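Local atomic coordinates of enoyl-CoA hydratase (Thermus thermophilus, PDB entry 1WZ8), a protein that probably catalyses the reversible addition of water to the double bond of enoyl-CoA thioesters, as a hexameric member of the crotonase family. Residues 30-35 with 64-69; 57-62 with 108-113; 128-133 with 197-202. All coordinates share one frame; numbering follows the deposited sequence.

Interaction 1: 30-35 with 64-69; sequences KLNAMP and GGVFSA
N32 reaches across to V66 and F67 with its amide nitrogen. N32 ND2 donates to F67 O at 3.0 Å. A second bond, from N32 ND2 to V66 O, is weak and badly bent (N-H...O 118°). The F67 oxygen lies a little out of the amide plane of N32, and ND2 in turn is tilted from the F67 carbonyl plane. Next along the chain, S68 OG donates to N32 O at 2.9 Å. The hydroxyl comes from above the plane of that carbonyl. S68 puts OG there by holding it anti to its own backbone N (chi1 178°). A69 N donates to L31 O, also at 2.9 Å. S68 CA also lies 3.3 Å from L31 O, in a CA-H...O contact.

Apolar contacts flank the bonds. L31 CB meets A69 CB at 3.8 Å. L31 CD2 touches V66 CG2 at 4.1 Å, and the two side chains cross at about a right angle. The methyl CE of M34 packs beside the serine hydroxyl, 3.5 Å from S68 OG.

Other residues hold the donors in place. N32 OD1 accepts from G28 N, and N32 ND2 also donates to E63 O, which leaves the amide little freedom to flip. S68 OG accepts from G70 N, so the hydroxyl both gives and takes a bond. In the crotonase family this part of the chain usually leads to one of the backbone amides of the oxyanion hole, and segment 64-69 probably does so here.

Segment 30-35 joins strand 21-26 to helix 36-49, and segment 64-69 joins strand 57-62 to helix 73-81. F26 of strand 21-26 packs against N32 and S68. Helix 118-125 meets M34 through A118 and F67 through A123.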
ATOM      1  N   LYS A  30      12.218 -31.703 -23.838  1.00 25.15           N
ATOM      2  CA  LYS A  30      11.558 -31.209 -25.047  1.00 25.82           C
ATOM      3  C   LYS A  30      10.953 -29.840 -24.761  1.00 23.69           C
ATOM      4  O   LYS A  30      10.361 -29.628 -23.702  1.00 23.21           O
ATOM      5  CB  LYS A  30      10.449 -32.160 -25.504  1.00 28.34           C
ATOM      6  CG  LYS A  30      10.939 -33.417 -26.206  1.00 33.43           C
ATOM      7  CD  LYS A  30       9.765 -34.237 -26.733  1.00 35.68           C
ATOM      8  CE  LYS A  30       8.848 -34.690 -25.601  1.00 37.12           C
ATOM      9  NZ  LYS A  30       7.622 -35.369 -26.112  1.00 40.33           N
ATOM     10  N   LEU A  31      11.109 -28.915 -25.703  1.00 22.39           N
ATOM     11  CA  LEU A  31      10.573 -27.570 -25.545  1.00 20.86           C
ATOM     12  C   LEU A  31      11.143 -26.962 -24.271  1.00 19.46           C
ATOM     13  O   LEU A  31      10.540 -26.080 -23.659  1.00 18.69           O
ATOM     14  CB  LEU A  31       9.046 -27.627 -25.457  1.00 22.21           C
ATOM     15  CG  LEU A  31       8.352 -28.294 -26.649  1.00 23.74           C
ATOM     16  CD1 LEU A  31       6.845 -28.308 -26.427  1.00 24.56           C
ATOM     17  CD2 LEU A  31       8.702 -27.544 -27.927  1.00 23.08           C
ATOM     18  N   ASN A  32      12.318 -27.448 -23.892  1.00 18.01           N
ATOM     19  CA  ASN A  32      13.008 -27.004 -22.693  1.00 17.05           C
ATOM     20  C   ASN A  32      12.155 -27.071 -21.436  1.00 17.61           C
ATOM     21  O   ASN A  32      12.180 -26.157 -20.607  1.00 18.20           O
ATOM     22  CB  ASN A  32      13.570 -25.593 -22.880  1.00 17.41           C
ATOM     23  CG  ASN A  32      14.696 -25.546 -23.895  1.00 19.59           C
ATOM     24  OD1 ASN A  32      15.605 -26.383 -23.873  1.00 19.85           O
ATOM     25  ND2 ASN A  32      14.651 -24.560 -24.785  1.00 16.43           N
ATOM     26  N   ALA A  33      11.387 -28.149 -21.300  1.00 17.06           N
ATOM     27  CA  ALA A  33      10.584 -28.337 -20.096  1.00 17.90           C
ATOM     28  C   ALA A  33      11.664 -28.371 -19.023  1.00 18.30           C
ATOM     29  O   ALA A  33      12.729 -28.949 -19.233  1.00 18.75           O
ATOM     30  CB  ALA A  33       9.835 -29.662 -20.149  1.00 20.06           C
ATOM     31  N   MET A  34      11.397 -27.753 -17.880  1.00 16.59           N
ATOM     32  CA  MET A  34      12.398 -27.676 -16.829  1.00 15.86           C
ATOM     33  C   MET A  34      12.444 -28.784 -15.791  1.00 16.55           C
ATOM     34  O   MET A  34      11.513 -28.948 -15.009  1.00 17.51           O
ATOM     35  CB  MET A  34      12.254 -26.353 -16.081  1.00 13.57           C
ATOM     36  CG  MET A  34      12.276 -25.115 -16.949  1.00 14.27           C
ATOM     37  SD  MET A  34      11.896 -23.694 -15.906  1.00 16.50           S
ATOM     38  CE  MET A  34      11.876 -22.357 -17.117  1.00 14.57           C
ATOM     39  N   PRO A  35      13.531 -29.572 -15.781  1.00 17.69           N
ATOM     40  CA  PRO A  35      13.643 -30.642 -14.784  1.00 17.36           C
ATOM     41  C   PRO A  35      13.979 -29.922 -13.473  1.00 16.43           C
ATOM     42  O   PRO A  35      14.312 -28.737 -13.486  1.00 15.32           O
ATOM     43  CB  PRO A  35      14.823 -31.467 -15.290  1.00 17.70           C
ATOM     44  CG  PRO A  35      14.794 -31.236 -16.773  1.00 20.16           C
ATOM     45  CD  PRO A  35      14.525 -29.752 -16.852  1.00 17.92           C
ATOM     46  N   GLY A  64      17.847 -24.739 -28.793  1.00 21.59           N
ATOM     47  CA  GLY A  64      17.002 -25.359 -29.798  1.00 22.70           C
ATOM     48  C   GLY A  64      15.943 -24.476 -30.431  1.00 22.96           C
ATOM     49  O   GLY A  64      14.984 -24.981 -31.017  1.00 24.55           O
ATOM     50  N   GLY A  65      16.105 -23.162 -30.317  1.00 23.43           N
ATOM     51  CA  GLY A  65      15.143 -22.242 -30.902  1.00 21.71           C
ATOM     52  C   GLY A  65      13.780 -22.216 -30.235  1.00 20.39           C
ATOM     53  O   GLY A  65      12.768 -21.943 -30.884  1.00 20.15           O
ATOM     54  N   VAL A  66      13.742 -22.505 -28.940  1.00 17.35           N
ATOM     55  CA  VAL A  66      12.488 -22.495 -28.197  1.00 16.32           C
ATOM     56  C   VAL A  66      12.800 -22.030 -26.786  1.00 15.34           C
ATOM     57  O   VAL A  66      13.843 -22.383 -26.237  1.00 14.83           O
ATOM     58  CB  VAL A  66      11.843 -23.903 -28.150  1.00 17.27           C
ATOM     59  CG1 VAL A  66      12.756 -24.875 -27.422  1.00 18.75           C
ATOM     60  CG2 VAL A  66      10.486 -23.833 -27.471  1.00 16.50           C
ATOM     61  N   PHE A  67      11.914 -21.229 -26.202  1.00 14.01           N
ATOM     62  CA  PHE A  67      12.155 -20.737 -24.853  1.00 14.13           C
ATOM     63  C   PHE A  67      11.877 -21.851 -23.848  1.00 14.84           C
ATOM     64  O   PHE A  67      12.776 -22.630 -23.536  1.00 15.78           O
ATOM     65  CB  PHE A  67      11.294 -19.505 -24.560  1.00 13.51           C
ATOM     66  CG  PHE A  67      11.838 -18.636 -23.457  1.00 11.40           C
ATOM     67  CD1 PHE A  67      11.171 -18.528 -22.240  1.00 12.45           C
ATOM     68  CD2 PHE A  67      13.021 -17.927 -23.638  1.00 11.34           C
ATOM     69  CE1 PHE A  67      11.673 -17.725 -21.216  1.00 10.80           C
ATOM     70  CE2 PHE A  67      13.534 -17.116 -22.619  1.00 12.30           C
ATOM     71  CZ  PHE A  67      12.854 -17.019 -21.407  1.00 12.28           C
ATOM     72  N   SER A  68      10.650 -21.951 -23.344  1.00 15.24           N
ATOM     73  CA  SER A  68      10.348 -23.013 -22.386  1.00 15.13           C
ATOM     74  C   SER A  68       8.869 -23.307 -22.179  1.00 16.71           C
ATOM     75  O   SER A  68       8.049 -22.396 -22.053  1.00 15.44           O
ATOM     76  CB  SER A  68      10.980 -22.699 -21.026  1.00 17.02           C
ATOM     77  OG  SER A  68      10.649 -23.707 -20.075  1.00 16.30           O
ATOM     78  N   ALA A  69       8.539 -24.595 -22.129  1.00 17.05           N
ATOM     79  CA  ALA A  69       7.165 -25.037 -21.915  1.00 17.74           C
ATOM     80  C   ALA A  69       6.842 -25.054 -20.419  1.00 18.08           C
ATOM     81  O   ALA A  69       5.729 -25.402 -20.019  1.00 19.05           O
ATOM     82  CB  ALA A  69       6.965 -26.433 -22.516  1.00 19.95           C
TER

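Interaction 2: 57-62 with 108-113; sequences AVLLRG and VAAVEK
L59 pairs with V108 and L60 with A109 in parallel register, the two short strands running 20° apart. Three backbone bonds join them. V108 N donates to V58 O at 2.7 Å. V108 O accepts from L60 N, also at 2.7 Å. A110 N then donates to L60 O at 2.9 Å. All three are nearly straight.

On the L59 and V108 face, L59 CD1 meets V108 CG1 at 4.0 Å. With CG1 anti to its backbone N (chi1 179°), V108 sets that methyl against the leucine. L59 CD1 also comes near A110 CB. Helix 195-207 covers this face, with L200 on L59 and A199 on A110. L60 and A109 point to the other face.

Past the last backbone bond the contact turns polar. R61 grips E112 side-on with two nitrogens, one to each carboxylate oxygen. R61 NE donates to E112 OE1 at 3.0 Å. That oxygen lies in the guanidinium plane, but NE meets it from above the carboxylate plane. R61 NH2 reaches E112 OE2 at 3.1 Å on the syn side. The two flat groups are turned 46° against each other. R61 also makes a cation-pi contact with Y196.

Two waters fill in where the strands part. Water 1 accepts from G62 N and donates to A110 O and E112 OE1. Water 2 donates to G62 O and E112 OE1. OE1 thus receives R61 NE and both waters. So many donors would probably keep E112 ionised. The salt bridge and waters tie the strand ends together where direct backbone pairing stops.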
ATOM      1  N   ALA A  57      24.122  -6.070 -19.460  1.00 12.56           N
ATOM      2  CA  ALA A  57      22.791  -6.544 -19.829  1.00 12.69           C
ATOM      3  C   ALA A  57      22.815  -8.062 -19.934  1.00 13.12           C
ATOM      4  O   ALA A  57      23.823  -8.646 -20.337  1.00 14.97           O
ATOM      5  CB  ALA A  57      22.352  -5.936 -21.161  1.00 13.23           C
ATOM      6  N   VAL A  58      21.711  -8.696 -19.554  1.00 12.29           N
ATOM      7  CA  VAL A  58      21.596 -10.146 -19.626  1.00 11.23           C
ATOM      8  C   VAL A  58      20.579 -10.522 -20.700  1.00 12.19           C
ATOM      9  O   VAL A  58      19.509  -9.917 -20.802  1.00 11.85           O
ATOM     10  CB  VAL A  58      21.154 -10.737 -18.271  1.00 12.18           C
ATOM     11  CG1 VAL A  58      20.812 -12.217 -18.420  1.00 12.33           C
ATOM     12  CG2 VAL A  58      22.273 -10.559 -17.249  1.00 12.14           C
ATOM     13  N   LEU A  59      20.931 -11.512 -21.511  1.00 10.68           N
ATOM     14  CA  LEU A  59      20.057 -11.979 -22.577  1.00 11.76           C
ATOM     15  C   LEU A  59      19.715 -13.436 -22.304  1.00 11.26           C
ATOM     16  O   LEU A  59      20.606 -14.272 -22.177  1.00 13.46           O
ATOM     17  CB  LEU A  59      20.757 -11.851 -23.935  1.00 12.23           C
ATOM     18  CG  LEU A  59      20.011 -12.401 -25.156  1.00 12.46           C
ATOM     19  CD1 LEU A  59      18.646 -11.730 -25.277  1.00 14.47           C
ATOM     20  CD2 LEU A  59      20.845 -12.162 -26.416  1.00 14.74           C
ATOM     21  N   LEU A  60      18.424 -13.734 -22.208  1.00  9.61           N
ATOM     22  CA  LEU A  60      17.976 -15.094 -21.942  1.00 10.92           C
ATOM     23  C   LEU A  60      17.444 -15.746 -23.204  1.00 11.80           C
ATOM     24  O   LEU A  60      16.683 -15.134 -23.955  1.00 10.14           O
ATOM     25  CB  LEU A  60      16.877 -15.089 -20.878  1.00 12.27           C
ATOM     26  CG  LEU A  60      17.270 -14.558 -19.499  1.00 15.11           C
ATOM     27  CD1 LEU A  60      16.029 -14.479 -18.610  1.00 12.62           C
ATOM     28  CD2 LEU A  60      18.330 -15.468 -18.881  1.00 15.07           C
ATOM     29  N   ARG A  61      17.845 -16.992 -23.436  1.00 11.70           N
ATOM     30  CA  ARG A  61      17.391 -17.720 -24.611  1.00 13.61           C
ATOM     31  C   ARG A  61      17.379 -19.207 -24.301  1.00 14.43           C
ATOM     32  O   ARG A  61      18.231 -19.703 -23.562  1.00 12.31           O
ATOM     33  CB  ARG A  61      18.320 -17.464 -25.803  1.00 16.59           C
ATOM     34  CG  ARG A  61      17.820 -18.067 -27.108  1.00 18.72           C
ATOM     35  CD  ARG A  61      18.857 -17.979 -28.230  1.00 20.60           C
ATOM     36  NE  ARG A  61      18.256 -18.258 -29.536  1.00 23.01           N
ATOM     37  CZ  ARG A  61      18.920 -18.241 -30.689  1.00 23.08           C
ATOM     38  NH1 ARG A  61      20.217 -17.961 -30.707  1.00 25.02           N
ATOM     39  NH2 ARG A  61      18.287 -18.495 -31.824  1.00 23.04           N
ATOM     40  N   GLY A  62      16.397 -19.912 -24.852  1.00 14.44           N
ATOM     41  CA  GLY A  62      16.313 -21.344 -24.639  1.00 16.49           C
ATOM     42  C   GLY A  62      17.049 -22.011 -25.781  1.00 18.31           C
ATOM     43  O   GLY A  62      17.100 -21.468 -26.883  1.00 19.02           O
ATOM     44  N   VAL A 108      16.921  -9.116 -20.889  1.00  9.73           N
ATOM     45  CA  VAL A 108      16.130  -9.239 -22.101  1.00 10.39           C
ATOM     46  C   VAL A 108      15.876 -10.719 -22.365  1.00 10.51           C
ATOM     47  O   VAL A 108      16.767 -11.544 -22.177  1.00 10.27           O
ATOM     48  CB  VAL A 108      16.884  -8.662 -23.324  1.00 10.89           C
ATOM     49  CG1 VAL A 108      16.041  -8.829 -24.586  1.00 12.90           C
ATOM     50  CG2 VAL A 108      17.222  -7.193 -23.088  1.00 10.00           C
ATOM     51  N   ALA A 109      14.664 -11.051 -22.789  1.00  9.79           N
ATOM     52  CA  ALA A 109      14.331 -12.436 -23.089  1.00 11.51           C
ATOM     53  C   ALA A 109      13.975 -12.601 -24.562  1.00 11.83           C
ATOM     54  O   ALA A 109      13.146 -11.866 -25.094  1.00 11.45           O
ATOM     55  CB  ALA A 109      13.168 -12.900 -22.219  1.00 10.22           C
ATOM     56  N   ALA A 110      14.624 -13.557 -25.223  1.00 13.31           N
ATOM     57  CA  ALA A 110      14.342 -13.841 -26.629  1.00 11.65           C
ATOM     58  C   ALA A 110      13.361 -15.003 -26.563  1.00 12.20           C
ATOM     59  O   ALA A 110      13.759 -16.167 -26.550  1.00 12.24           O
ATOM     60  CB  ALA A 110      15.619 -14.256 -27.356  1.00 11.53           C
ATOM     61  N   VAL A 111      12.076 -14.676 -26.514  1.00 11.83           N
ATOM     62  CA  VAL A 111      11.029 -15.685 -26.384  1.00 11.26           C
ATOM     63  C   VAL A 111      10.633 -16.306 -27.719  1.00 13.33           C
ATOM     64  O   VAL A 111       9.783 -15.785 -28.437  1.00 13.16           O
ATOM     65  CB  VAL A 111       9.797 -15.071 -25.702  1.00 12.22           C
ATOM     66  CG1 VAL A 111       8.873 -16.165 -25.205  1.00 13.89           C
ATOM     67  CG2 VAL A 111      10.247 -14.175 -24.549  1.00 11.97           C
ATOM     68  N   GLU A 112      11.251 -17.441 -28.022  1.00 12.33           N
ATOM     69  CA  GLU A 112      11.008 -18.155 -29.266  1.00 14.75           C
ATOM     70  C   GLU A 112       9.992 -19.284 -29.146  1.00 14.83           C
ATOM     71  O   GLU A 112      10.079 -20.115 -28.245  1.00 13.48           O
ATOM     72  CB  GLU A 112      12.323 -18.740 -29.792  1.00 15.25           C
ATOM     73  CG  GLU A 112      13.405 -17.719 -30.090  1.00 16.72           C
ATOM     74  CD  GLU A 112      14.740 -18.372 -30.398  1.00 18.59           C
ATOM     75  OE1 GLU A 112      15.332 -18.984 -29.481  1.00 17.44           O
ATOM     76  OE2 GLU A 112      15.195 -18.282 -31.558  1.00 19.42           O
ATOM     77  N   LYS A 113       9.030 -19.287 -30.066  1.00 14.99           N
ATOM     78  CA  LYS A 113       8.001 -20.322 -30.163  1.00 16.04           C
ATOM     79  C   LYS A 113       7.056 -20.600 -29.005  1.00 14.57           C
ATOM     80  O   LYS A 113       5.842 -20.607 -29.195  1.00 13.87           O
ATOM     81  CB  LYS A 113       8.646 -21.651 -30.566  1.00 16.54           C
ATOM     82  CG  LYS A 113       9.386 -21.610 -31.889  1.00 19.87           C
ATOM     83  CD  LYS A 113       9.861 -22.995 -32.287  1.00 20.18           C
ATOM     84  CE  LYS A 113      10.677 -22.940 -33.571  1.00 24.07           C
ATOM     85  NZ  LYS A 113      11.865 -22.058 -33.407  1.00 23.51           N
TER
HETATM   86  O   HOH W   1      14.464 -18.784 -26.892  1.00 15.60           O
HETATM   87  O   HOH W   2      17.380 -20.851 -29.424  1.00 38.35           O

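Interaction 3: 128-133 with 197-202; sequences IAVVGK and EKALEV
V130 and V202 carry most of this contact, a helix packed on the sheet of the crotonase fold. Strand 128-132 lies under helix 195-207, and the two short segments run nearly antiparallel, 8.3 Å apart at their axes. Only apolar atoms meet across it.

V130 has the largest share. Its two methyls part to touch different residues. V130 CG2 sits against the backbone of A199, 3.8 Å from A199 CA, and also touches A199 CB. V130 CG2 also comes within 4.3 Å of V202 CG2. V130 CG1 takes the other direction and lies 3.9 Å from K198 CG, the two side chains crossing at about a right angle. An alanine in place of V130 would probably open a gap under the helix, with K198 CG, A199 CA and V202 CG2 each losing a methyl neighbour.

V202 points toward the strand and spans both of its contact residues. With CG1 held anti to the backbone N (chi1 174°), it turns that methyl to the isoleucine. V202 CG1 meets I128 CD1 at 3.9 Å. I128 CG2 lies a little farther from the same methyl, so V202 CG1 touches two branches of one isoleucine.

The packing reaches past these segments. V202 also rests on V108 in strand 107-111. L171 of a second subunit packs on both I128 and V202, which places this edge of the contact at the subunit interface.

K198 lends only the root of its chain to the strand. The chain bends at chi2 (65°), and its end leads away, where K198 NZ forms a salt bridge to E201 OE2 at 3.1 Å.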
ATOM      1  N   ILE A 128      12.630  -6.660 -20.666  1.00  9.43           N
ATOM      2  CA  ILE A 128      12.130  -6.529 -22.023  1.00  9.15           C
ATOM      3  C   ILE A 128      12.062  -7.910 -22.653  1.00  9.83           C
ATOM      4  O   ILE A 128      13.036  -8.660 -22.628  1.00 11.33           O
ATOM      5  CB  ILE A 128      13.051  -5.631 -22.876  1.00 10.51           C
ATOM      6  CG1 ILE A 128      13.063  -4.209 -22.305  1.00  9.62           C
ATOM      7  CG2 ILE A 128      12.567  -5.617 -24.324  1.00 10.95           C
ATOM      8  CD1 ILE A 128      13.961  -3.244 -23.050  1.00 13.57           C
ATOM      9  N   ALA A 129      10.899  -8.254 -23.189  1.00  9.74           N
ATOM     10  CA  ALA A 129      10.733  -9.538 -23.843  1.00 10.05           C
ATOM     11  C   ALA A 129      10.432  -9.279 -25.301  1.00 11.19           C
ATOM     12  O   ALA A 129       9.613  -8.423 -25.630  1.00 10.61           O
ATOM     13  CB  ALA A 129       9.587 -10.323 -23.206  1.00  8.76           C
ATOM     14  N   VAL A 130      11.122 -10.002 -26.172  1.00 12.43           N
ATOM     15  CA  VAL A 130      10.896  -9.887 -27.600  1.00 10.28           C
ATOM     16  C   VAL A 130      10.292 -11.222 -27.992  1.00 10.84           C
ATOM     17  O   VAL A 130      10.900 -12.270 -27.760  1.00 13.24           O
ATOM     18  CB  VAL A 130      12.217  -9.687 -28.379  1.00 11.89           C
ATOM     19  CG1 VAL A 130      11.930  -9.589 -29.874  1.00 12.98           C
ATOM     20  CG2 VAL A 130      12.924  -8.430 -27.893  1.00 11.67           C
ATOM     21  N   VAL A 131       9.091 -11.196 -28.558  1.00 10.81           N
ATOM     22  CA  VAL A 131       8.442 -12.433 -28.967  1.00  9.80           C
ATOM     23  C   VAL A 131       8.226 -12.459 -30.467  1.00 10.29           C
ATOM     24  O   VAL A 131       8.380 -11.440 -31.151  1.00  9.64           O
ATOM     25  CB  VAL A 131       7.058 -12.615 -28.287  1.00 10.68           C
ATOM     26  CG1 VAL A 131       7.202 -12.527 -26.781  1.00  9.83           C
ATOM     27  CG2 VAL A 131       6.069 -11.565 -28.798  1.00  8.64           C
ATOM     28  N   GLY A 132       7.882 -13.637 -30.972  1.00 11.71           N
ATOM     29  CA  GLY A 132       7.604 -13.768 -32.388  1.00 13.45           C
ATOM     30  C   GLY A 132       6.113 -13.545 -32.553  1.00 13.16           C
ATOM     31  O   GLY A 132       5.347 -13.763 -31.618  1.00 12.60           O
ATOM     32  N   LYS A 133       5.690 -13.088 -33.724  1.00 15.16           N
ATOM     33  CA  LYS A 133       4.271 -12.863 -33.956  1.00 14.60           C
ATOM     34  C   LYS A 133       3.480 -14.148 -33.697  1.00 15.30           C
ATOM     35  O   LYS A 133       2.340 -14.102 -33.226  1.00 13.31           O
ATOM     36  CB  LYS A 133       4.039 -12.398 -35.391  1.00 16.66           C
ATOM     37  CG  LYS A 133       4.659 -11.046 -35.688  1.00 20.79           C
ATOM     38  CD  LYS A 133       4.290 -10.546 -37.071  1.00 22.80           C
ATOM     39  CE  LYS A 133       4.884  -9.173 -37.309  1.00 25.09           C
ATOM     40  NZ  LYS A 133       4.497  -8.240 -36.220  1.00 28.52           N
ATOM     41  N   GLU A 197      17.597 -12.251 -33.122  1.00 16.74           N
ATOM     42  CA  GLU A 197      18.294 -11.103 -33.696  1.00 16.50           C
ATOM     43  C   GLU A 197      17.875  -9.775 -33.066  1.00 16.33           C
ATOM     44  O   GLU A 197      18.727  -8.955 -32.712  1.00 14.78           O
ATOM     45  CB  GLU A 197      18.058 -11.050 -35.210  1.00 18.94           C
ATOM     46  CG  GLU A 197      18.525  -9.770 -35.877  1.00 24.59           C
ATOM     47  CD  GLU A 197      18.337  -9.801 -37.382  1.00 28.71           C
ATOM     48  OE1 GLU A 197      19.001 -10.632 -38.039  1.00 30.47           O
ATOM     49  OE2 GLU A 197      17.526  -9.006 -37.906  1.00 30.07           O
ATOM     50  N   LYS A 198      16.567  -9.559 -32.935  1.00 13.80           N
ATOM     51  CA  LYS A 198      16.054  -8.320 -32.353  1.00 13.15           C
ATOM     52  C   LYS A 198      16.347  -8.267 -30.856  1.00 12.12           C
ATOM     53  O   LYS A 198      16.686  -7.215 -30.321  1.00  9.89           O
ATOM     54  CB  LYS A 198      14.543  -8.209 -32.582  1.00 14.37           C
ATOM     55  CG  LYS A 198      13.905  -6.935 -32.031  1.00 15.38           C
ATOM     56  CD  LYS A 198      14.424  -5.685 -32.748  1.00 20.16           C
ATOM     57  CE  LYS A 198      13.740  -4.421 -32.244  1.00 20.62           C
ATOM     58  NZ  LYS A 198      14.202  -3.197 -32.968  1.00 22.74           N
ATOM     59  N   ALA A 199      16.207  -9.400 -30.178  1.00 11.05           N
ATOM     60  CA  ALA A 199      16.473  -9.434 -28.745  1.00 11.53           C
ATOM     61  C   ALA A 199      17.930  -9.061 -28.476  1.00 12.41           C
ATOM     62  O   ALA A 199      18.232  -8.312 -27.546  1.00 13.33           O
ATOM     63  CB  ALA A 199      16.168 -10.817 -28.183  1.00  9.92           C
ATOM     64  N   LEU A 200      18.836  -9.585 -29.294  1.00 13.76           N
ATOM     65  CA  LEU A 200      20.256  -9.286 -29.133  1.00 13.33           C
ATOM     66  C   LEU A 200      20.505  -7.798 -29.385  1.00 13.36           C
ATOM     67  O   LEU A 200      21.286  -7.158 -28.678  1.00 13.54           O
ATOM     68  CB  LEU A 200      21.088 -10.137 -30.104  1.00 14.76           C
ATOM     69  CG  LEU A 200      22.600  -9.909 -30.053  1.00 15.29           C
ATOM     70  CD1 LEU A 200      23.108 -10.147 -28.635  1.00 15.14           C
ATOM     71  CD2 LEU A 200      23.294 -10.828 -31.047  1.00 17.07           C
ATOM     72  N   GLU A 201      19.832  -7.247 -30.390  1.00 12.31           N
ATOM     73  CA  GLU A 201      19.970  -5.831 -30.720  1.00 13.35           C
ATOM     74  C   GLU A 201      19.544  -4.976 -29.520  1.00 12.11           C
ATOM     75  O   GLU A 201      20.189  -3.971 -29.178  1.00 10.23           O
ATOM     76  CB  GLU A 201      19.096  -5.497 -31.930  1.00 16.69           C
ATOM     77  CG  GLU A 201      19.151  -4.036 -32.357  1.00 21.20           C
ATOM     78  CD  GLU A 201      18.080  -3.694 -33.377  1.00 27.32           C
ATOM     79  OE1 GLU A 201      18.023  -4.357 -34.436  1.00 29.01           O
ATOM     80  OE2 GLU A 201      17.293  -2.759 -33.116  1.00 30.76           O
ATOM     81  N   VAL A 202      18.444  -5.376 -28.891  1.00 11.98           N
ATOM     82  CA  VAL A 202      17.933  -4.665 -27.726  1.00 12.50           C
ATOM     83  C   VAL A 202      18.949  -4.759 -26.592  1.00 12.10           C
ATOM     84  O   VAL A 202      19.285  -3.759 -25.953  1.00 11.27           O
ATOM     85  CB  VAL A 202      16.582  -5.268 -27.262  1.00 11.02           C
ATOM     86  CG1 VAL A 202      16.136  -4.615 -25.960  1.00 12.14           C
ATOM     87  CG2 VAL A 202      15.523  -5.054 -28.340  1.00 12.98           C
TER

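All three contacts are largely buried, but their chemistry differs. Interaction 1 joins two loops by side-chain and backbone hydrogen bonds. Interaction 2 is backbone pairing inside the sheet, with a salt bridge at its end. Interaction 3 is apolar packing of a helix on that sheet, and it alone touches another subunit. Interactions 2 and 3 share the sheet: A109 N probably bonds to I128 O and V111 N to V130 O, and the packing of A110 on A199 joins them too. Interactions 1 and 2 meet where F67 N reaches E112 O and K113 NZ reaches G65 O. Interactions 1 and 3 do not touch; their centres are about 17 Å apart.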